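Local coordinates for receptor-like protein kinase ANXUR1 (Arabidopsis thaliana, PDB 6FIG), which is a plant receptor kinase of the malectin-like family, probably phosphorylating protein serine or threonine residues, with a tandem-malectin ectodomain thought to take part in reproductive signalling, at residues R254-N259 against Y359-L364; I262-N267 against M349-F354; K297-Y302 against A315-W320. One frame throughout, in Å; residues are numbered along the deposited sequence.

Contact 1: residues R254-N259 against Y359-L364; sequences RSQGPN and YYDSSL
An antiparallel strand pair of the malectin-like beta-sandwich splays apart here, and an aspartate carboxylate takes over where the backbone ladder ends. OD1 of Asp361 accepts from the backbone N of Gly257 at 3.1 Å, a fairly straight bond (162°) that reaches it from above the carboxylate plane. The same oxygen takes a weak, bent bond from Gln256 N and another weak one from Ser362 N, so three N-H groups converge on it and would probably favour the charged carboxylate. The N-H of Gln256 serves two acceptors, for it also donates to Ser362 O at 3.2 Å, in the plane of that carbonyl. CG lies anti to the backbone N of Asp361 (chi1 -159°), which swings the group across to the turn at Gln256-Gly257. Its other oxygen, OD2, accepts from a water 2.6 Å away that also meets Ser255 OG; that hydroxyl has Val225 O as a further partner.

Alongside, the extended Gln256 side chain brings OE1 within 2.8 Å of Ser362 OG, which donates from above the amide plane, while NE2 turns to the carbonyls of Asn263 and Ser266. Behind this cluster the strands pair as a ladder: Arg254 and Leu364 form a hydrogen-bonded pair, and Ser255 and Ser363 a non-hydrogen-bonded one. Arg254 sends its guanidinium away, with NE in a salt bridge to Asp214 OD2.

Contact 2: residues I262-N267 against M349-F354; sequences INLKSN and MTPSTF. With NAG (2-acetamido-2-deoxy-beta-D-glucopyranose), chain D.
The side-chain amide of Asn267 is the flat group of this contact, and its two ends do different work. ND2 is bonded covalently to C1 of the N-acetylglucosamine, 1.4 Å away, whereas OD1 on the other branch comes down on Thr350, 3.2 Å from CB and slightly farther from CG2. CG of Asn267 stands anti to the carbonyl carbon (chi1 -87°), and the two side chains cross obliquely. The second flat group, the acetamido of the sugar, lays its methyl C8 along the turn at Leu264-Ser266, 3.6 Å from Leu264 O and close to Ser266 N and Thr350 OG1.

OG1 of Thr350 lies anti to its own backbone N (chi1 -170°), which carries the hydroxyl across to Ser266 O. It donates there at 2.8 Å, arriving above the carbonyl plane.

The arrangement is an N-glycosylation site on a malectin-like domain: the chain turns from helix 260-264 towards the sugar-bearing asparagine, which leads into an edge strand beside strand 344-351. Asn267 CA makes a CA-H...O contact with Met349 O.

On the side of the helix, Pro351 is the apolar partner. Its CD sits 3.2 Å from Asn263 O, and its CG meets Asn263 CB. Asn263 itself turns ND2 to the carbonyls of Gly257 and Tyr360. Farther out, Leu264, whose CB starts away from the strand, bends CD2 back obliquely against Pro351 CB at 4.0 Å and Thr353 CG2 at 3.9 Å.

Contact 3: residues K297-Y302 against A315-W320; sequences KVFNIY and ADIIGW. With NAG (2-acetamido-2-deoxy-beta-D-glucopyranose), chain D.
The methyl of Ala315 sits over one face of the Phe299 ring, with CB 3.8 Å from the ring centroid and only 15° off the normal, a clear CH-pi contact displaced a little toward the rim. Phe299 holds its CG in the crowded position between the backbone N and the carbonyl carbon (chi1 54°), and this brings the ring across to Ala315. CD1 of Ile301 reaches the same methyl from farther along the strand, at 3.8 Å, so two larger side chains of the strand meet on this one methyl. Ile317 comes to the rim of the ring, CG1 lying 4.3 Å from CZ. Phe286 of strand 278-287 extends this apolar cluster, touching Phe299, Ile301 and Ile317.

Round the centre runs a single antiparallel bridge in which Phe299 and Ala315 exchange two backbone hydrogen bonds. Both run in the plane of the accepting carbonyl, and the one from Ala315 N to Phe299 O is short at 2.7 Å. The bridge joins strand 299-303 of the malectin-like domain to the residues leading into helix 317-321. Farther along the strand, Tyr302 has the sugar's C5 over one ring face, 3.7 Å from CD2. Asp316 is the helix N-cap, its OD1 accepting from Gly319 N at 3.0 Å (165°), from well above the carboxylate plane, while OD2 takes a bond from Asn295 N.

At the polar edge two waters fill in. One accepts from Lys297 N and can donate to Asp316 OD1, though other acceptors are in reach; the other donates to Lys297 O at 2.7 Å and accepts from Ile317 N, lying in the plane of the Phe299 ring at its edge. A first-turn N-H of the helix is thus linked to the strand through water, and the negative carboxylate at the helix N-terminus would probably be stabilised by the helix dipole.

Overall arrangement
The three contacts are nested along the chain, contact 3 inside the loop closed by contact 2 and contact 2 inside that closed by contact 1. Centres of contacts 1 and 2 lie about 8 Å apart, and each is about 11 Å from contact 3. Gln256 of contact 1 packs against contact 2, OE1 lying 3.2 Å from Pro351 CD. Lys297 of contact 3 reaches contact 1 too, with NZ 2.8 Å from Ser363 OG. Contacts 2 and 3 share a sheet through neighbouring strands 344-351 and 299-303, where Ser352 N lies 2.9 Å from Val298 O. They also share the glycan on Asn267, to which Gln348 and Asn305 are hydrogen-bonded.

Contact 1: residues R254-N259 against Y359-L364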
loop_
_atom_site.group_PDB
_atom_site.type_symbol
_atom_site.label_atom_id
_atom_site.label_comp_id
_atom_site.label_asym_id
_atom_site.label_seq_id
_atom_site.Cartn_x
_atom_site.Cartn_y
_atom_site.Cartn_z
ATOM N N ARG A 254 25.674 13.007 2.535
ATOM C CA ARG A 254 26.895 13.242 3.295
ATOM C C ARG A 254 27.925 13.696 2.284
ATOM O O ARG A 254 28.040 13.124 1.199
ATOM C CB ARG A 254 27.369 11.995 4.036
ATOM C CG ARG A 254 28.507 12.242 5.016
ATOM C CD ARG A 254 28.863 11.000 5.805
ATOM N NE ARG A 254 27.720 10.535 6.601
ATOM C CZ ARG A 254 27.318 11.078 7.754
ATOM N NH1 ARG A 254 27.976 12.093 8.314
ATOM N NH2 ARG A 254 26.260 10.581 8.386
ATOM N N SER A 255 28.661 14.734 2.648
ATOM C CA SER A 255 29.744 15.249 1.813
ATOM C C SER A 255 30.982 15.398 2.663
ATOM O O SER A 255 30.938 15.220 3.880
ATOM C CB SER A 255 29.337 16.582 1.196
ATOM O OG SER A 255 29.243 17.591 2.182
ATOM N N GLN A 256 32.105 15.736 2.037
ATOM C CA GLN A 256 33.323 15.969 2.809
ATOM C C GLN A 256 33.305 17.319 3.463
ATOM O O GLN A 256 33.727 17.441 4.598
ATOM C CB GLN A 256 34.564 15.769 1.966
ATOM C CG GLN A 256 34.855 14.300 1.762
ATOM C CD GLN A 256 36.122 14.091 0.983
ATOM O OE1 GLN A 256 36.092 14.122 -0.247
ATOM N NE2 GLN A 256 37.240 13.899 1.682
ATOM N N GLY A 257 32.799 18.326 2.758
ATOM C CA GLY A 257 32.527 19.641 3.356
ATOM C C GLY A 257 33.136 20.800 2.580
ATOM O O GLY A 257 33.623 20.611 1.462
ATOM N N PRO A 258 33.103 22.012 3.163
ATOM C CA PRO A 258 33.517 23.235 2.458
ATOM C C PRO A 258 35.025 23.505 2.354
ATOM O O PRO A 258 35.396 24.398 1.598
ATOM C CB PRO A 258 32.864 24.345 3.298
ATOM C CG PRO A 258 32.883 23.788 4.681
ATOM C CD PRO A 258 32.612 22.314 4.522
ATOM N N ASN A 259 35.867 22.807 3.125
ATOM C CA ASN A 259 37.330 23.014 3.085
ATOM C C ASN A 259 37.996 22.044 2.116
ATOM O O ASN A 259 38.324 20.921 2.478
ATOM C CB ASN A 259 37.961 22.865 4.482
ATOM C CG ASN A 259 39.415 23.338 4.523
ATOM O OD1 ASN A 259 40.137 23.297 3.510
ATOM N ND2 ASN A 259 39.846 23.837 5.685
ATOM N N TYR A 359 35.125 22.980 -7.164
ATOM C CA TYR A 359 35.307 22.628 -5.775
ATOM C C TYR A 359 36.035 21.299 -5.689
ATOM O O TYR A 359 36.102 20.545 -6.670
ATOM C CB TYR A 359 33.946 22.493 -5.079
ATOM C CG TYR A 359 33.135 23.759 -5.087
ATOM C CD1 TYR A 359 33.412 24.777 -4.186
ATOM C CD2 TYR A 359 32.080 23.947 -5.998
ATOM C CE1 TYR A 359 32.683 25.958 -4.193
ATOM C CE2 TYR A 359 31.329 25.121 -6.002
ATOM C CZ TYR A 359 31.635 26.122 -5.092
ATOM O OH TYR A 359 30.932 27.314 -5.050
ATOM N N TYR A 360 36.546 21.005 -4.505
ATOM C CA TYR A 360 37.175 19.727 -4.204
ATOM C C TYR A 360 36.369 19.084 -3.085
ATOM O O TYR A 360 36.555 19.394 -1.917
ATOM C CB TYR A 360 38.634 19.908 -3.835
ATOM C CG TYR A 360 39.433 20.473 -4.982
ATOM C CD1 TYR A 360 39.775 19.666 -6.065
ATOM C CD2 TYR A 360 39.815 21.814 -5.010
ATOM C CE1 TYR A 360 40.498 20.171 -7.133
ATOM C CE2 TYR A 360 40.551 22.319 -6.080
ATOM C CZ TYR A 360 40.867 21.477 -7.138
ATOM O OH TYR A 360 41.581 21.960 -8.214
ATOM N N ASP A 361 35.439 18.221 -3.476
ATOM C CA ASP A 361 34.449 17.659 -2.539
ATOM C C ASP A 361 33.952 16.340 -3.106
ATOM O O ASP A 361 34.278 15.959 -4.236
ATOM C CB ASP A 361 33.297 18.673 -2.376
ATOM C CG ASP A 361 32.456 18.475 -1.084
ATOM O OD1 ASP A 361 32.782 17.630 -0.238
ATOM O OD2 ASP A 361 31.441 19.215 -0.948
ATOM N N SER A 362 33.171 15.636 -2.299
ATOM C CA SER A 362 32.504 14.411 -2.736
ATOM C C SER A 362 31.204 14.298 -1.957
ATOM O O SER A 362 31.049 14.910 -0.907
ATOM C CB SER A 362 33.381 13.195 -2.485
ATOM O OG SER A 362 33.658 13.034 -1.106
ATOM N N SER A 363 30.260 13.541 -2.493
ATOM C CA SER A 363 28.983 13.350 -1.792
ATOM C C SER A 363 28.314 12.053 -2.205
ATOM O O SER A 363 28.631 11.467 -3.238
ATOM C CB SER A 363 28.032 14.533 -1.994
ATOM O OG SER A 363 27.554 14.596 -3.331
ATOM N N LEU A 364 27.383 11.633 -1.360
ATOM C CA LEU A 364 26.628 10.419 -1.568
ATOM C C LEU A 364 25.278 10.598 -0.857
ATOM O O LEU A 364 25.237 11.154 0.250
ATOM C CB LEU A 364 27.388 9.227 -0.991
ATOM C CG LEU A 364 26.719 7.838 -1.144
ATOM C CD1 LEU A 364 26.605 7.437 -2.599
ATOM C CD2 LEU A 364 27.523 6.815 -0.359
HETATM O O HOH W 1 30.043 19.895 1.119
#

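Contact 2: residues I262-N267 against M349-F354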
loop_
_atom_site.group_PDB
_atom_site.type_symbol
_atom_site.label_atom_id
_atom_site.label_comp_id
_atom_site.label_asym_id
_atom_site.label_seq_id
_atom_site.Cartn_x
_atom_site.Cartn_y
_atom_site.Cartn_z
ATOM N N ILE A 262 41.409 20.234 3.219
ATOM C CA ILE A 262 41.150 19.123 4.124
ATOM C C ILE A 262 40.582 17.941 3.321
ATOM O O ILE A 262 41.004 16.806 3.507
ATOM C CB ILE A 262 40.169 19.541 5.254
ATOM C CG1 ILE A 262 40.851 20.529 6.207
ATOM C CG2 ILE A 262 39.632 18.329 6.002
ATOM C CD1 ILE A 262 39.928 21.157 7.242
ATOM N N ASN A 263 39.638 18.221 2.425
ATOM C CA ASN A 263 39.026 17.189 1.581
ATOM C C ASN A 263 40.046 16.428 0.727
ATOM O O ASN A 263 40.029 15.205 0.663
ATOM C CB ASN A 263 37.923 17.774 0.698
ATOM C CG ASN A 263 36.772 18.374 1.498
ATOM O OD1 ASN A 263 36.703 18.231 2.739
ATOM N ND2 ASN A 263 35.898 19.089 0.806
ATOM N N LEU A 264 40.975 17.168 0.129
ATOM C CA LEU A 264 42.044 16.570 -0.668
ATOM C C LEU A 264 43.020 15.682 0.109
ATOM O O LEU A 264 43.758 14.898 -0.501
ATOM C CB LEU A 264 42.834 17.671 -1.386
ATOM C CG LEU A 264 42.059 18.319 -2.531
ATOM C CD1 LEU A 264 42.685 19.639 -2.900
ATOM C CD2 LEU A 264 42.028 17.393 -3.736
ATOM N N LYS A 265 43.049 15.820 1.435
ATOM C CA LYS A 265 43.927 15.027 2.282
ATOM C C LYS A 265 43.245 13.861 2.970
ATOM O O LYS A 265 43.856 13.221 3.808
ATOM C CB LYS A 265 44.589 15.943 3.324
ATOM C CG LYS A 265 45.484 16.988 2.683
ATOM C CD LYS A 265 45.935 18.033 3.683
ATOM C CE LYS A 265 46.848 19.057 3.034
ATOM N NZ LYS A 265 47.142 20.150 3.987
ATOM N N SER A 266 42.005 13.551 2.593
ATOM C CA SER A 266 41.266 12.487 3.275
ATOM C C SER A 266 40.230 11.810 2.395
ATOM O O SER A 266 39.796 12.349 1.374
ATOM C CB SER A 266 40.594 13.053 4.527
ATOM O OG SER A 266 39.754 14.145 4.198
ATOM N N ASN A 267 39.839 10.607 2.820
ATOM C CA ASN A 267 38.727 9.885 2.236
ATOM C C ASN A 267 37.578 9.920 3.234
ATOM O O ASN A 267 37.787 9.821 4.455
ATOM C CB ASN A 267 39.093 8.417 2.021
ATOM C CG ASN A 267 39.787 8.136 0.699
ATOM O OD1 ASN A 267 39.235 8.373 -0.395
ATOM N ND2 ASN A 267 40.988 7.577 0.795
ATOM N N MET A 349 35.486 7.727 -0.719
ATOM C CA MET A 349 35.488 8.784 -1.725
ATOM C C MET A 349 36.331 9.977 -1.295
ATOM O O MET A 349 36.477 10.267 -0.113
ATOM C CB MET A 349 34.075 9.193 -2.157
ATOM C CG MET A 349 33.115 9.608 -1.073
ATOM S SD MET A 349 31.465 9.928 -1.767
ATOM C CE MET A 349 31.041 8.427 -2.565
ATOM N N THR A 350 36.883 10.658 -2.299
ATOM C CA THR A 350 37.803 11.771 -2.080
ATOM C C THR A 350 37.721 12.618 -3.344
ATOM O O THR A 350 37.368 12.095 -4.397
ATOM C CB THR A 350 39.245 11.264 -1.796
ATOM O OG1 THR A 350 40.104 12.337 -1.361
ATOM C CG2 THR A 350 39.867 10.607 -3.025
ATOM N N PRO A 351 38.071 13.911 -3.266
ATOM C CA PRO A 351 37.928 14.702 -4.491
ATOM C C PRO A 351 38.928 14.291 -5.567
ATOM O O PRO A 351 40.036 13.852 -5.261
ATOM C CB PRO A 351 38.251 16.140 -4.028
ATOM C CG PRO A 351 38.125 16.098 -2.545
ATOM C CD PRO A 351 38.576 14.741 -2.161
ATOM N N SER A 352 38.517 14.475 -6.820
ATOM C CA SER A 352 39.415 14.310 -7.951
ATOM C C SER A 352 39.994 15.679 -8.284
ATOM O O SER A 352 39.316 16.709 -8.166
ATOM C CB SER A 352 38.655 13.771 -9.162
ATOM O OG SER A 352 39.483 13.742 -10.320
ATOM N N THR A 353 41.242 15.685 -8.722
ATOM C CA THR A 353 41.822 16.895 -9.287
ATOM C C THR A 353 41.688 16.944 -10.815
ATOM O O THR A 353 42.065 17.959 -11.439
ATOM C CB THR A 353 43.296 17.045 -8.897
ATOM O OG1 THR A 353 44.009 15.860 -9.269
ATOM C CG2 THR A 353 43.418 17.286 -7.392
ATOM N N PHE A 354 41.199 15.861 -11.418
ATOM C CA PHE A 354 41.119 15.777 -12.865
ATOM C C PHE A 354 40.174 16.836 -13.426
ATOM O O PHE A 354 39.045 16.962 -12.972
ATOM C CB PHE A 354 40.660 14.394 -13.306
ATOM C CG PHE A 354 40.567 14.245 -14.801
ATOM C CD1 PHE A 354 39.327 14.259 -15.434
ATOM C CD2 PHE A 354 41.724 14.138 -15.572
ATOM C CE1 PHE A 354 39.245 14.149 -16.821
ATOM C CE2 PHE A 354 41.647 14.023 -16.959
ATOM C CZ PHE A 354 40.405 14.020 -17.577
HETATM C C1 NAG D . 41.765 7.159 -0.339
HETATM C C2 NAG D . 43.218 7.582 -0.274
HETATM C C3 NAG D . 44.050 6.858 -1.327
HETATM C C4 NAG D . 43.768 5.365 -1.352
HETATM C C5 NAG D . 42.270 5.140 -1.501
HETATM C C6 NAG D . 41.831 3.684 -1.624
HETATM C C7 NAG D . 43.534 9.918 0.442
HETATM C C8 NAG D . 43.469 11.353 -0.015
HETATM N N2 NAG D . 43.226 9.023 -0.501
HETATM O O3 NAG D . 45.433 7.073 -1.047
HETATM O O4 NAG D . 44.425 4.777 -2.479
HETATM O O5 NAG D . 41.669 5.733 -0.358
HETATM O O6 NAG D . 42.011 2.987 -0.388
HETATM O O7 NAG D . 43.851 9.613 1.588
#

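Contact 3: residues K297-Y302 against A315-W320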
loop_
_atom_site.group_PDB
_atom_site.type_symbol
_atom_site.label_atom_id
_atom_site.label_comp_id
_atom_site.label_asym_id
_atom_site.label_seq_id
_atom_site.Cartn_x
_atom_site.Cartn_y
_atom_site.Cartn_z
ATOM N N LYS A 297 31.707 19.581 -8.792
ATOM C CA LYS A 297 32.129 18.594 -7.796
ATOM C C LYS A 297 32.416 17.291 -8.522
ATOM O O LYS A 297 31.545 16.758 -9.213
ATOM C CB LYS A 297 31.066 18.398 -6.738
ATOM C CG LYS A 297 31.365 17.296 -5.727
ATOM C CD LYS A 297 30.325 17.265 -4.611
ATOM C CE LYS A 297 28.947 16.864 -5.114
ATOM N NZ LYS A 297 27.898 17.273 -4.159
ATOM N N VAL A 298 33.643 16.820 -8.370
ATOM C CA VAL A 298 34.165 15.697 -9.134
ATOM C C VAL A 298 35.019 14.888 -8.179
ATOM O O VAL A 298 35.896 15.435 -7.510
ATOM C CB VAL A 298 34.981 16.210 -10.334
ATOM C CG1 VAL A 298 35.518 15.083 -11.163
ATOM C CG2 VAL A 298 34.137 17.139 -11.200
ATOM N N PHE A 299 34.757 13.584 -8.094
ATOM C CA PHE A 299 35.350 12.787 -7.027
ATOM C C PHE A 299 35.645 11.361 -7.410
ATOM O O PHE A 299 34.967 10.778 -8.277
ATOM C CB PHE A 299 34.503 12.847 -5.745
ATOM C CG PHE A 299 33.056 12.487 -5.915
ATOM C CD1 PHE A 299 32.140 13.404 -6.372
ATOM C CD2 PHE A 299 32.597 11.228 -5.499
ATOM C CE1 PHE A 299 30.802 13.078 -6.488
ATOM C CE2 PHE A 299 31.261 10.910 -5.612
ATOM C CZ PHE A 299 30.364 11.843 -6.106
ATOM N N ASN A 300 36.643 10.802 -6.736
ATOM C CA ASN A 300 37.062 9.428 -6.928
ATOM C C ASN A 300 36.313 8.546 -5.956
ATOM O O ASN A 300 36.014 8.965 -4.841
ATOM C CB ASN A 300 38.560 9.284 -6.711
ATOM C CG ASN A 300 39.381 10.069 -7.717
ATOM O OD1 ASN A 300 39.040 10.144 -8.901
ATOM N ND2 ASN A 300 40.448 10.686 -7.242
ATOM N N ILE A 301 36.006 7.328 -6.394
ATOM C CA ILE A 301 35.279 6.353 -5.569
ATOM C C ILE A 301 36.062 5.059 -5.609
ATOM O O ILE A 301 36.396 4.571 -6.702
ATOM C CB ILE A 301 33.864 6.089 -6.096
ATOM C CG1 ILE A 301 33.046 7.387 -6.202
ATOM C CG2 ILE A 301 33.137 5.076 -5.208
ATOM C CD1 ILE A 301 31.645 7.183 -6.745
ATOM N N TYR A 302 36.354 4.513 -4.426
ATOM C CA TYR A 302 37.099 3.263 -4.291
ATOM C C TYR A 302 36.280 2.265 -3.486
ATOM O O TYR A 302 35.565 2.641 -2.557
ATOM C CB TYR A 302 38.436 3.509 -3.603
ATOM C CG TYR A 302 39.221 4.643 -4.203
ATOM C CD1 TYR A 302 39.931 4.470 -5.381
ATOM C CD2 TYR A 302 39.275 5.886 -3.572
ATOM C CE1 TYR A 302 40.675 5.512 -5.922
ATOM C CE2 TYR A 302 40.011 6.930 -4.103
ATOM C CZ TYR A 302 40.704 6.743 -5.272
ATOM O OH TYR A 302 41.438 7.822 -5.769
ATOM N N ALA A 315 33.633 10.424 -10.650
ATOM C CA ALA A 315 32.207 10.664 -10.479
ATOM C C ALA A 315 31.941 12.157 -10.536
ATOM O O ALA A 315 32.685 12.960 -9.976
ATOM C CB ALA A 315 31.749 10.119 -9.148
ATOM N N ASP A 316 30.871 12.526 -11.230
ATOM C CA ASP A 316 30.396 13.910 -11.260
ATOM C C ASP A 316 28.888 13.753 -11.395
ATOM O O ASP A 316 28.415 13.292 -12.435
ATOM C CB ASP A 316 31.029 14.668 -12.434
ATOM C CG ASP A 316 30.546 16.112 -12.558
ATOM O OD1 ASP A 316 29.458 16.466 -12.003
ATOM O OD2 ASP A 316 31.246 16.886 -13.257
ATOM N N ILE A 317 28.139 14.094 -10.346
ATOM C CA ILE A 317 26.697 13.830 -10.348
ATOM C C ILE A 317 25.970 14.566 -11.488
ATOM O O ILE A 317 25.227 13.944 -12.263
ATOM C CB ILE A 317 26.022 14.128 -8.994
ATOM C CG1 ILE A 317 26.684 13.340 -7.876
ATOM C CG2 ILE A 317 24.525 13.782 -9.067
ATOM C CD1 ILE A 317 26.359 13.866 -6.487
ATOM N N ILE A 318 26.179 15.874 -11.606
ATOM C CA ILE A 318 25.605 16.628 -12.720
ATOM C C ILE A 318 26.156 16.144 -14.062
ATOM O O ILE A 318 25.432 16.105 -15.062
ATOM C CB ILE A 318 25.842 18.143 -12.590
ATOM C CG1 ILE A 318 25.219 18.706 -11.310
ATOM C CG2 ILE A 318 25.262 18.879 -13.790
ATOM C CD1 ILE A 318 23.733 18.849 -11.339
ATOM N N GLY A 319 27.427 15.764 -14.084
ATOM C CA GLY A 319 28.019 15.124 -15.263
ATOM C C GLY A 319 27.210 13.932 -15.738
ATOM O O GLY A 319 26.999 13.760 -16.931
ATOM N N TRP A 320 26.764 13.113 -14.791
ATOM C CA TRP A 320 25.909 11.974 -15.059
ATOM C C TRP A 320 24.449 12.309 -15.319
ATOM O O TRP A 320 23.868 11.783 -16.267
ATOM C CB TRP A 320 25.957 11.011 -13.876
ATOM C CG TRP A 320 27.092 10.052 -13.884
ATOM C CD1 TRP A 320 27.641 9.423 -14.956
ATOM C CD2 TRP A 320 27.735 9.524 -12.729
ATOM N NE1 TRP A 320 28.616 8.538 -14.534
ATOM C CE2 TRP A 320 28.684 8.582 -13.167
ATOM C CE3 TRP A 320 27.607 9.767 -11.370
ATOM C CZ2 TRP A 320 29.527 7.901 -12.281
ATOM C CZ3 TRP A 320 28.417 9.073 -10.493
ATOM C CH2 TRP A 320 29.357 8.152 -10.953
HETATM C C1 NAG D . 41.765 7.159 -0.339
HETATM C C2 NAG D . 43.218 7.582 -0.274
HETATM C C3 NAG D . 44.050 6.858 -1.327
HETATM C C4 NAG D . 43.768 5.365 -1.352
HETATM C C5 NAG D . 42.270 5.140 -1.501
HETATM C C6 NAG D . 41.831 3.684 -1.624
HETATM C C7 NAG D . 43.534 9.918 0.442
HETATM C C8 NAG D . 43.469 11.353 -0.015
HETATM N N2 NAG D . 43.226 9.023 -0.501
HETATM O O3 NAG D . 45.433 7.073 -1.047
HETATM O O4 NAG D . 44.425 4.777 -2.479
HETATM O O5 NAG D . 41.669 5.733 -0.358
HETATM O O6 NAG D . 42.011 2.987 -0.388
HETATM O O7 NAG D . 43.851 9.613 1.588
HETATM O O HOH W 2 29.310 18.922 -10.716
HETATM O O HOH W 3 29.177 15.757 -8.310
#